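Local coordinates for protein DegQ (Legionella fallonii, PDB 3PV2) that probably degrades and chaperones unfolded proteins as an HtrA-family serine protease with two PDZ domains, forming large self-compartmentizing 12-meric assemblies, at residues P365-L370 / S423-A428; I411-K416 / K433-Q438. One frame throughout, in Å; residues are numbered along the deposited sequence.

Contact 1 of 2, residues P365-L370 / S423-A428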
loop_
_atom_site.group_PDB
_atom_site.type_symbol
_atom_site.label_atom_id
_atom_site.label_comp_id
_atom_site.label_asym_id
_atom_site.label_seq_id
_atom_site.Cartn_x
_atom_site.Cartn_y
_atom_site.Cartn_z
ATOM N N PRO B 365 -50.940 15.689 -25.969
ATOM C CA PRO B 365 -50.543 16.116 -24.614
ATOM C C PRO B 365 -50.351 14.955 -23.649
ATOM O O PRO B 365 -49.579 15.084 -22.676
ATOM C CB PRO B 365 -51.656 17.002 -24.171
ATOM C CG PRO B 365 -52.866 16.594 -25.003
ATOM C CD PRO B 365 -52.375 15.843 -26.229
ATOM N N PHE B 366 -50.927 13.811 -23.917
ATOM C CA PHE B 366 -50.687 12.755 -22.950
ATOM C C PHE B 366 -49.637 11.797 -23.347
ATOM O O PHE B 366 -48.982 11.225 -22.445
ATOM C CB PHE B 366 -51.980 12.031 -22.700
ATOM C CG PHE B 366 -53.115 12.953 -22.308
ATOM C CD1 PHE B 366 -54.299 12.903 -23.001
ATOM C CD2 PHE B 366 -52.948 13.892 -21.330
ATOM C CE1 PHE B 366 -55.337 13.721 -22.696
ATOM C CE2 PHE B 366 -54.002 14.781 -20.997
ATOM C CZ PHE B 366 -55.229 14.684 -21.686
ATOM N N LEU B 367 -49.564 11.474 -24.626
ATOM C CA LEU B 367 -48.689 10.359 -25.100
ATOM C C LEU B 367 -47.393 10.880 -25.691
ATOM O O LEU B 367 -46.548 10.069 -26.142
ATOM C CB LEU B 367 -49.434 9.582 -26.190
ATOM C CG LEU B 367 -50.792 8.957 -25.694
ATOM C CD1 LEU B 367 -51.373 8.054 -26.807
ATOM C CD2 LEU B 367 -50.641 8.179 -24.335
ATOM N N TYR B 368 -47.245 12.216 -25.743
ATOM C CA TYR B 368 -45.983 12.821 -26.184
ATOM C C TYR B 368 -44.752 12.169 -25.504
ATOM O O TYR B 368 -44.692 12.056 -24.300
ATOM C CB TYR B 368 -45.964 14.355 -25.936
ATOM C CG TYR B 368 -44.577 14.926 -26.123
ATOM C CD1 TYR B 368 -44.111 15.273 -27.403
ATOM C CD2 TYR B 368 -43.707 15.067 -25.030
ATOM C CE1 TYR B 368 -42.810 15.758 -27.602
ATOM C CE2 TYR B 368 -42.373 15.510 -25.222
ATOM C CZ TYR B 368 -41.940 15.867 -26.516
ATOM O OH TYR B 368 -40.631 16.335 -26.680
ATOM N N GLY B 369 -43.754 11.770 -26.311
ATOM C CA GLY B 369 -42.476 11.284 -25.780
ATOM C C GLY B 369 -42.505 9.829 -25.393
ATOM O O GLY B 369 -41.504 9.334 -24.849
ATOM N N LEU B 370 -43.619 9.128 -25.607
ATOM C CA LEU B 370 -43.676 7.714 -25.239
ATOM C C LEU B 370 -43.499 6.821 -26.474
ATOM O O LEU B 370 -44.160 7.066 -27.516
ATOM C CB LEU B 370 -45.007 7.387 -24.569
ATOM C CG LEU B 370 -45.352 8.250 -23.281
ATOM C CD1 LEU B 370 -46.744 7.799 -22.789
ATOM C CD2 LEU B 370 -44.245 8.179 -22.163
ATOM N N SER B 423 -55.863 1.998 -30.127
ATOM C CA SER B 423 -56.981 2.087 -29.205
ATOM C C SER B 423 -56.626 3.072 -28.102
ATOM O O SER B 423 -57.481 3.830 -27.648
ATOM C CB SER B 423 -57.379 0.741 -28.512
ATOM O OG SER B 423 -56.262 0.063 -27.844
ATOM N N LEU B 424 -55.375 3.025 -27.629
ATOM C CA LEU B 424 -54.928 3.967 -26.627
ATOM C C LEU B 424 -54.921 5.434 -27.123
ATOM O O LEU B 424 -55.269 6.369 -26.382
ATOM C CB LEU B 424 -53.530 3.591 -26.210
ATOM C CG LEU B 424 -52.965 4.535 -25.155
ATOM C CD1 LEU B 424 -53.796 4.608 -23.815
ATOM C CD2 LEU B 424 -51.424 4.214 -24.926
ATOM N N GLN B 425 -54.480 5.643 -28.364
ATOM C CA GLN B 425 -54.463 6.981 -28.944
ATOM C C GLN B 425 -55.889 7.527 -29.103
ATOM O O GLN B 425 -56.145 8.684 -28.892
ATOM C CB GLN B 425 -53.779 6.961 -30.325
ATOM C CG GLN B 425 -52.247 6.882 -30.232
ATOM C CD GLN B 425 -51.533 6.466 -31.559
ATOM O OE1 GLN B 425 -52.107 5.809 -32.417
ATOM N NE2 GLN B 425 -50.253 6.782 -31.636
ATOM N N THR B 426 -56.840 6.681 -29.428
ATOM C CA THR B 426 -58.209 7.134 -29.574
ATOM C C THR B 426 -58.714 7.543 -28.171
ATOM O O THR B 426 -59.271 8.611 -28.018
ATOM C CB THR B 426 -59.057 5.971 -30.157
ATOM O OG1 THR B 426 -58.583 5.635 -31.463
ATOM C CG2 THR B 426 -60.555 6.305 -30.256
ATOM N N ILE B 427 -58.496 6.704 -27.157
ATOM C CA ILE B 427 -58.936 7.037 -25.795
ATOM C C ILE B 427 -58.304 8.280 -25.297
ATOM O O ILE B 427 -59.004 9.138 -24.792
ATOM C CB ILE B 427 -58.721 5.876 -24.824
ATOM C CG1 ILE B 427 -59.659 4.750 -25.220
ATOM C CG2 ILE B 427 -59.024 6.274 -23.381
ATOM C CD1 ILE B 427 -59.278 3.286 -24.609
ATOM N N ALA B 428 -57.027 8.480 -25.593
ATOM C CA ALA B 428 -56.317 9.652 -25.171
ATOM C C ALA B 428 -56.912 10.898 -25.789
ATOM O O ALA B 428 -56.766 11.961 -25.216
ATOM C CB ALA B 428 -54.822 9.553 -25.555
#
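Leu367, at the first position of a type II beta turn, reaches from the loop 365-370 to the flank of helix 421-428 and illustrates how one branched side chain can seat a loop on a helix. Its CB leaves the backbone toward the helix, and with chi1 at -60° CG stands anti to the carbonyl carbon, 4.1 Å from Ala428 CB. There the chain forks. Branch CD1 touches residues one helical turn apart, 3.7 Å from Gln425 CG and 4.0 Å from Ala428 CB, while CD2 meets CD2 of Leu424 at 4.1 Å, the two leucines crossing at a slant. Phe366 adds a second apolar touch, its CD1 lying 4.2 Å from Ala428 CB. The same ring presents its edge, in plane, to the carbonyl oxygen of Ala428, with CD1 and CE1 both 3.4 Å from Ala428 O; Pro365 CG sits over the centre of one ring face. Leu435 of strand 435-441 touches Phe366, Leu367 and Ala428. The amide end of Gln425 turns to another task, its NE2 bonding Glu378 of a second subunit. No hydrogen bond joins loop to helix, so the contact rests on apolar packing, supplemented by the Phe366 ring edge, whose weakly positive C-H groups probably favour the carbonyl oxygen.

Contact 2 of 2, residues I411-K416 / K433-Q438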
loop_
_atom_site.group_PDB
_atom_site.type_symbol
_atom_site.label_atom_id
_atom_site.label_comp_id
_atom_site.label_asym_id
_atom_site.label_seq_id
_atom_site.Cartn_x
_atom_site.Cartn_y
_atom_site.Cartn_z
ATOM N N ILE B 411 -52.787 -1.060 -19.383
ATOM C CA ILE B 411 -53.857 -2.043 -19.564
ATOM C C ILE B 411 -55.273 -1.473 -19.575
ATOM O O ILE B 411 -56.179 -2.156 -20.015
ATOM C CB ILE B 411 -53.780 -3.174 -18.546
ATOM C CG1 ILE B 411 -53.960 -2.646 -17.144
ATOM C CG2 ILE B 411 -52.436 -3.893 -18.645
ATOM C CD1 ILE B 411 -54.341 -3.892 -16.139
ATOM N N SER B 412 -55.450 -0.193 -19.219
ATOM C CA SER B 412 -56.699 0.480 -19.373
ATOM C C SER B 412 -56.433 1.938 -19.360
ATOM O O SER B 412 -55.393 2.431 -18.893
ATOM C CB SER B 412 -57.663 0.040 -18.248
ATOM O OG SER B 412 -57.451 0.792 -17.013
ATOM N N ALA B 413 -57.299 2.670 -20.028
ATOM C CA ALA B 413 -57.160 4.096 -20.105
ATOM C C ALA B 413 -58.595 4.664 -19.998
ATOM O O ALA B 413 -59.502 4.199 -20.686
ATOM C CB ALA B 413 -56.499 4.559 -21.421
ATOM N N ASN B 414 -58.760 5.661 -19.146
ATOM C CA ASN B 414 -60.099 6.193 -18.771
ATOM C C ASN B 414 -61.093 5.077 -18.586
ATOM O O ASN B 414 -62.196 5.135 -19.102
ATOM C CB ASN B 414 -60.597 7.164 -19.815
ATOM C CG ASN B 414 -59.690 8.439 -19.935
ATOM O OD1 ASN B 414 -58.950 8.767 -19.003
ATOM N ND2 ASN B 414 -59.748 9.131 -21.091
ATOM N N LYS B 415 -60.661 4.049 -17.856
ATOM C CA LYS B 415 -61.471 2.913 -17.473
ATOM C C LYS B 415 -61.870 2.053 -18.615
ATOM O O LYS B 415 -62.812 1.319 -18.488
ATOM C CB LYS B 415 -62.784 3.330 -16.768
ATOM C CG LYS B 415 -62.679 4.438 -15.816
ATOM C CD LYS B 415 -61.634 4.110 -14.810
ATOM C CE LYS B 415 -62.147 3.381 -13.595
ATOM N NZ LYS B 415 -60.979 2.669 -12.982
ATOM N N LYS B 416 -61.188 2.107 -19.734
ATOM C CA LYS B 416 -61.528 1.208 -20.824
ATOM C C LYS B 416 -60.297 0.368 -21.121
ATOM O O LYS B 416 -59.171 0.892 -21.042
ATOM C CB LYS B 416 -61.899 2.048 -22.051
ATOM C CG LYS B 416 -63.228 2.822 -21.934
ATOM C CD LYS B 416 -63.359 3.937 -23.085
ATOM C CE LYS B 416 -64.178 5.162 -22.570
ATOM N NZ LYS B 416 -63.485 6.100 -21.591
ATOM N N LYS B 433 -58.374 17.429 -20.217
ATOM C CA LYS B 433 -57.694 17.758 -18.966
ATOM C C LYS B 433 -56.698 16.652 -18.494
ATOM O O LYS B 433 -55.642 16.935 -18.018
ATOM C CB LYS B 433 -58.713 17.969 -17.876
ATOM C CG LYS B 433 -58.089 18.109 -16.481
ATOM C CD LYS B 433 -59.056 18.794 -15.430
ATOM C CE LYS B 433 -58.371 19.985 -14.696
ATOM N NZ LYS B 433 -58.092 21.157 -15.611
ATOM N N GLU B 434 -57.058 15.402 -18.623
ATOM C CA GLU B 434 -56.240 14.377 -18.031
ATOM C C GLU B 434 -56.523 13.063 -18.658
ATOM O O GLU B 434 -57.577 12.892 -19.329
ATOM C CB GLU B 434 -56.594 14.291 -16.595
ATOM C CG GLU B 434 -58.030 13.910 -16.545
ATOM C CD GLU B 434 -58.709 14.290 -15.230
ATOM O OE1 GLU B 434 -58.162 15.110 -14.446
ATOM O OE2 GLU B 434 -59.795 13.754 -15.044
ATOM N N LEU B 435 -55.589 12.149 -18.506
ATOM C CA LEU B 435 -55.767 10.799 -18.922
ATOM C C LEU B 435 -55.435 9.907 -17.750
ATOM O O LEU B 435 -54.332 9.915 -17.223
ATOM C CB LEU B 435 -54.839 10.470 -20.105
ATOM C CG LEU B 435 -54.790 9.004 -20.588
ATOM C CD1 LEU B 435 -56.087 8.497 -21.153
ATOM C CD2 LEU B 435 -53.703 8.740 -21.683
ATOM N N LEU B 436 -56.402 9.063 -17.392
ATOM C CA LEU B 436 -56.220 8.109 -16.338
ATOM C C LEU B 436 -55.715 6.809 -16.922
ATOM O O LEU B 436 -56.360 6.235 -17.790
ATOM C CB LEU B 436 -57.546 7.879 -15.624
ATOM C CG LEU B 436 -57.465 6.814 -14.529
ATOM C CD1 LEU B 436 -56.739 7.426 -13.388
ATOM C CD2 LEU B 436 -58.920 6.334 -14.155
ATOM N N VAL B 437 -54.517 6.377 -16.533
ATOM C CA VAL B 437 -53.959 5.103 -17.081
ATOM C C VAL B 437 -53.755 4.123 -15.927
ATOM O O VAL B 437 -53.487 4.505 -14.763
ATOM C CB VAL B 437 -52.669 5.280 -17.821
ATOM C CG1 VAL B 437 -52.830 6.384 -18.831
ATOM C CG2 VAL B 437 -51.621 5.765 -16.880
ATOM N N GLN B 438 -54.127 2.885 -16.171
ATOM C CA GLN B 438 -53.789 1.839 -15.257
ATOM C C GLN B 438 -52.586 1.099 -15.815
ATOM O O GLN B 438 -52.636 0.584 -16.929
ATOM C CB GLN B 438 -54.954 0.838 -15.137
ATOM C CG GLN B 438 -54.690 -0.249 -14.149
ATOM C CD GLN B 438 -55.847 -1.225 -14.046
ATOM O OE1 GLN B 438 -56.716 -1.221 -14.917
ATOM N NE2 GLN B 438 -55.797 -2.158 -13.067
HETATM O O HOH W 1 -58.479 11.663 -21.811
#
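Asn414 and Leu436 are joined by two hydrogen bonds, an example of a side chain continuing strand pairing where the backbone turns away. Asn414 N donates a hydrogen bond to Leu436 O at 2.8 Å, in the carbonyl plane, and Leu436 N is in turn taken up by Asn414 OD1 at 3.0 Å, nearly straight at 168°. A chi1 of -64° sets CG on the side of its own N, from where the amide meets Leu436 as that N does. OD1 also accepts from Lys431 NZ, while ND2 donates to Glu430 and to a water 2.9 Å away that donates in turn to Glu434 O. Both ends of this buried amide are thus engaged. Asn414 O accepts from Lys416 NZ at 3.0 Å, an ammonium that also forms a salt bridge with Glu430. The type I' turn 413-416 is closed by backbone bonds in both directions between Ala413 and Lys416, and on it Lys415 CD rests on Leu436 CD2. Farther along the antiparallel strands, Ile411 N bonds Gln438 O, and Gln438 N reaches Ser412 O at 3.0 Å from above the carbonyl plane. Ser412 OG donates to Gln438 OE1 at 3.0 Å, in plane and on a lone pair; Gln438 NE2 turns to Ser287 O of a third subunit. Ile411 CD1 packs across this amide, 3.7 Å from Gln438 CD. Within the PDZ sheet, strand 435-441 lies between strands 409-413 and 444-450, while helix 421-428 covers Ala413 through Leu424 and Ile427.

Overall arrangement
Both contacts belong to the second PDZ domain, their centres about 10 Å apart, and their segments alternate along the chain. Contact 1 brings the loop ahead of strand 370-378 to helix 421-428; contact 2 pairs two strands of the sheet that the helix packs on. Phe366 CZ lies against Glu434 N and Ile427 CG2 against Asn414 ND2, so the two contacts touch directly. Each is largely buried, yet contact 1 is apolar and has no hydrogen bond between its segments, whereas contact 2 depends on backbone and amide hydrogen bonds, with exposed Lys415 at its margin. Both also reach neighbouring subunits, contact 1 a second through Gln425 and contact 2 a third through Gln438.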